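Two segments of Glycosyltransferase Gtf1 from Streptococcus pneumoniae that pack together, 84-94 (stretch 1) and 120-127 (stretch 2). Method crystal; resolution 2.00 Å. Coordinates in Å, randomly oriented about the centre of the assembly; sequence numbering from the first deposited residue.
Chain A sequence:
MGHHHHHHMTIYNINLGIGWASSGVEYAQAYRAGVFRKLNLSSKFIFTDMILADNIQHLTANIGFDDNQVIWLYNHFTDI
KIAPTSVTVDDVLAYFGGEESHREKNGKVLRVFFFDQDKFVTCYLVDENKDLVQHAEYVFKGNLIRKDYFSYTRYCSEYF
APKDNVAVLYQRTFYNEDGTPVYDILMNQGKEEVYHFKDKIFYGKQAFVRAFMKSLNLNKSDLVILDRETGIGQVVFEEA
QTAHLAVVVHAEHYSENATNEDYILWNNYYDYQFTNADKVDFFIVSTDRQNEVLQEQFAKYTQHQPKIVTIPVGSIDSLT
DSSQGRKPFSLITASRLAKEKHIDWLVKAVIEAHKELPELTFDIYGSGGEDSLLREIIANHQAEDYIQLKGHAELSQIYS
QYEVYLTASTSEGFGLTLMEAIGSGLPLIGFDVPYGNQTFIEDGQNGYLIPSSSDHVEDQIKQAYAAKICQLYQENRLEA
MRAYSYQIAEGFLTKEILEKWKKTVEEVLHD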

# COMPACT_ATOMS: atom_id res chain seq x y z
N PRO A 84 -9.84 -5.53 16.41
CA PRO A 84 -10.63 -6.36 15.51
C PRO A 84 -12.13 -6.25 15.78
O PRO A 84 -12.52 -5.90 16.90
CB PRO A 84 -10.17 -7.79 15.84
CG PRO A 84 -8.85 -7.64 16.52
CD PRO A 84 -8.88 -6.32 17.22
N THR A 85 -12.95 -6.55 14.78
CA THR A 85 -14.40 -6.63 14.95
C THR A 85 -14.73 -7.86 15.80
O THR A 85 -14.29 -8.97 15.48
CB THR A 85 -15.17 -6.69 13.61
OG1 THR A 85 -14.98 -5.46 12.89
CG2 THR A 85 -16.67 -6.90 13.84
N SER A 86 -15.46 -7.65 16.89
CA SER A 86 -15.92 -8.77 17.73
C SER A 86 -17.40 -8.68 18.06
O SER A 86 -17.95 -9.56 18.71
CB SER A 86 -15.08 -8.86 19.00
OG SER A 86 -15.09 -7.63 19.70
N VAL A 87 -18.06 -7.63 17.57
CA VAL A 87 -19.51 -7.48 17.70
C VAL A 87 -20.26 -8.56 16.90
O VAL A 87 -19.93 -8.82 15.74
CB VAL A 87 -19.93 -6.06 17.25
CG1 VAL A 87 -21.43 -5.95 17.12
CG2 VAL A 87 -19.39 -5.03 18.24
N THR A 88 -21.27 -9.17 17.52
CA THR A 88 -22.07 -10.23 16.89
C THR A 88 -23.37 -9.71 16.30
O THR A 88 -23.76 -8.57 16.57
CB THR A 88 -22.45 -11.33 17.89
OG1 THR A 88 -23.24 -10.76 18.94
CG2 THR A 88 -21.22 -11.99 18.48
N VAL A 89 -24.06 -10.55 15.52
CA VAL A 89 -25.40 -10.22 15.02
C VAL A 89 -26.36 -9.79 16.13
O VAL A 89 -27.13 -8.84 15.97
CB VAL A 89 -26.01 -11.39 14.23
CG1 VAL A 89 -27.42 -11.05 13.75
CG2 VAL A 89 -25.15 -11.72 13.02
N ASP A 90 -26.32 -10.50 17.25
CA ASP A 90 -27.21 -10.21 18.37
C ASP A 90 -26.89 -8.86 18.98
O ASP A 90 -27.80 -8.09 19.31
CB ASP A 90 -27.11 -11.30 19.44
CG ASP A 90 -27.71 -12.60 18.99
OD1 ASP A 90 -28.80 -12.58 18.37
OD2 ASP A 90 -27.09 -13.66 19.24
N ASP A 91 -25.60 -8.59 19.14
CA ASP A 91 -25.13 -7.28 19.60
C ASP A 91 -25.62 -6.19 18.67
O ASP A 91 -26.02 -5.12 19.14
CB ASP A 91 -23.61 -7.22 19.64
CG ASP A 91 -23.00 -8.14 20.65
OD1 ASP A 91 -23.63 -8.38 21.71
OD2 ASP A 91 -21.88 -8.62 20.39
N VAL A 92 -25.59 -6.46 17.37
CA VAL A 92 -26.02 -5.50 16.35
C VAL A 92 -27.51 -5.22 16.42
O VAL A 92 -27.94 -4.05 16.40
CB VAL A 92 -25.66 -5.95 14.91
CG1 VAL A 92 -26.43 -5.17 13.87
CG2 VAL A 92 -24.17 -5.80 14.68
N LEU A 93 -28.31 -6.28 16.53
CA LEU A 93 -29.77 -6.13 16.53
C LEU A 93 -30.28 -5.38 17.78
O LEU A 93 -31.40 -4.85 17.77
CB LEU A 93 -30.46 -7.49 16.37
CG LEU A 93 -30.17 -8.28 15.08
CD1 LEU A 93 -30.83 -9.66 15.11
CD2 LEU A 93 -30.56 -7.51 13.81
N ALA A 94 -29.46 -5.33 18.83
CA ALA A 94 -29.78 -4.57 20.04
C ALA A 94 -29.83 -3.06 19.79
O ALA A 94 -30.49 -2.32 20.52
CB ALA A 94 -28.77 -4.89 21.15
N PHE A 120 -36.06 -3.41 7.88
CA PHE A 120 -35.09 -4.51 7.94
C PHE A 120 -33.66 -4.03 8.19
O PHE A 120 -33.34 -2.87 7.94
CB PHE A 120 -35.17 -5.44 6.71
CG PHE A 120 -34.84 -4.77 5.40
CD1 PHE A 120 -33.51 -4.62 4.98
CD2 PHE A 120 -35.86 -4.37 4.53
CE1 PHE A 120 -33.21 -4.04 3.75
CE2 PHE A 120 -35.56 -3.78 3.30
CZ PHE A 120 -34.23 -3.62 2.91
N VAL A 121 -32.82 -4.93 8.69
CA VAL A 121 -31.41 -4.66 8.95
C VAL A 121 -30.59 -5.59 8.08
O VAL A 121 -30.84 -6.80 8.05
CB VAL A 121 -31.06 -4.90 10.44
CG1 VAL A 121 -29.58 -4.64 10.70
CG2 VAL A 121 -31.91 -4.03 11.35
N THR A 122 -29.63 -5.03 7.35
CA THR A 122 -28.67 -5.86 6.62
C THR A 122 -27.33 -5.83 7.35
O THR A 122 -26.74 -4.76 7.56
CB THR A 122 -28.53 -5.39 5.16
OG1 THR A 122 -29.83 -5.27 4.57
CG2 THR A 122 -27.68 -6.38 4.35
N CYS A 123 -26.88 -7.01 7.77
CA CYS A 123 -25.58 -7.17 8.40
C CYS A 123 -24.54 -7.64 7.40
O CYS A 123 -24.80 -8.55 6.59
CB CYS A 123 -25.64 -8.15 9.57
SG CYS A 123 -26.72 -7.66 10.93
N TYR A 124 -23.37 -7.02 7.47
CA TYR A 124 -22.24 -7.41 6.66
C TYR A 124 -21.22 -8.11 7.54
O TYR A 124 -20.53 -7.48 8.35
CB TYR A 124 -21.67 -6.21 5.90
CG TYR A 124 -22.63 -5.69 4.85
CD1 TYR A 124 -22.55 -6.11 3.52
CD2 TYR A 124 -23.67 -4.82 5.20
CE1 TYR A 124 -23.45 -5.64 2.56
CE2 TYR A 124 -24.58 -4.36 4.25
CZ TYR A 124 -24.46 -4.77 2.94
OH TYR A 124 -25.36 -4.30 2.01
N LEU A 125 -21.16 -9.42 7.38
CA LEU A 125 -20.36 -10.29 8.23
C LEU A 125 -18.89 -10.24 7.86
O LEU A 125 -18.56 -10.10 6.68
CB LEU A 125 -20.87 -11.74 8.13
CG LEU A 125 -22.32 -11.95 8.57
CD1 LEU A 125 -22.93 -13.13 7.82
CD2 LEU A 125 -22.41 -12.13 10.08
N VAL A 126 -18.02 -10.37 8.87
CA VAL A 126 -16.58 -10.45 8.65
C VAL A 126 -16.31 -11.73 7.87
O VAL A 126 -15.57 -11.73 6.89
CB VAL A 126 -15.79 -10.47 9.98
CG1 VAL A 126 -14.28 -10.56 9.75
CG2 VAL A 126 -16.08 -9.23 10.81
N ASP A 127 -16.96 -12.81 8.31
CA ASP A 127 -16.73 -14.16 7.80
C ASP A 127 -18.08 -14.83 7.57
O ASP A 127 -18.91 -14.92 8.49
CB ASP A 127 -15.91 -14.93 8.85
CG ASP A 127 -15.44 -16.31 8.37
OD1 ASP A 127 -16.20 -17.04 7.70
OD2 ASP A 127 -14.29 -16.67 8.71

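Packing between these two stretches is entirely a matter of side chains meeting through van der Waals contact; no hydrogen bond crosses from one to the other. The helix of stretch 1 lies over the strand of stretch 2 with their N-to-C directions 144° apart, closer to antiparallel than to parallel, and their axes approach to 10.2 Å. At that spacing the backbones stay apart and small and medium-sized apolar side chains, a cysteine among them, fill the gap, burying a modest 267 Å² in total.

The apolar contacts centre on Cys-123, whose CA-to-CB bond points toward the helix and which gives up more area to the contact than any other residue, 54 Å². Its sulfur meets two valines from successive positions on the helix face: Val-92 CG1 lies 3.9 Å from Cys-123 SG, and Val-89 CG1 lies 4.5 Å from the same atom. The three-residue step between the valines is the familiar helical spacing that returns a side chain to nearly the same face. Val-89 also reaches down the strand, its CG2 4.0 Å from Leu-125 CD2. Both leucines leave their backbones sideways yet bring their ends nearer the partner stretch, and Leu-93 uses this reach to place CD2 4.3 Å from Val-121 CB. On the strand, Val-121, Cys-123 and Leu-125 follow the two-residue alternation of a beta strand, while the intervening Thr-122 and Tyr-124 make no contact with stretch 1.

Ahead of the helix, a methyl-to-methyl contact extends the interface: Thr-85 CG2 sits 3.9 Å from Val-126 CG2. Threonine behaves here as a half-apolar residue, turning its methyl to the valine while its hydroxyl is hydrogen-bonded elsewhere in the structure.

The side-chain hydrogen bonds between residues of the same stretch all lie in stretch 1, where they cluster at the helix start. Thr-88 occupies the N-cap position, and Asp-91 N donates to Thr-88 OG1 at 3.2 Å with an angle of 167°. Asp-91 answers with its carboxylate, as Thr-88 N donates to Asp-91 OD2 at 3.0 Å and 171°. This reciprocal arrangement satisfies a backbone amide at each end; the CA-to-CB bond of Thr-88 points away from the strand, and neither Thr-88 nor Asp-91 contacts it. Backbone bonds then carry the turn forward, from Val-92 N to Thr-88 O and from Leu-93 N to Val-89 O, both 2.9 Å.

The rule to read here is separation of tasks: the capping bonds are made at the helix start by residues that do not touch the strand, while Val-89, Val-92 and Leu-93 present hydrocarbon to the alternating apolar face of the strand.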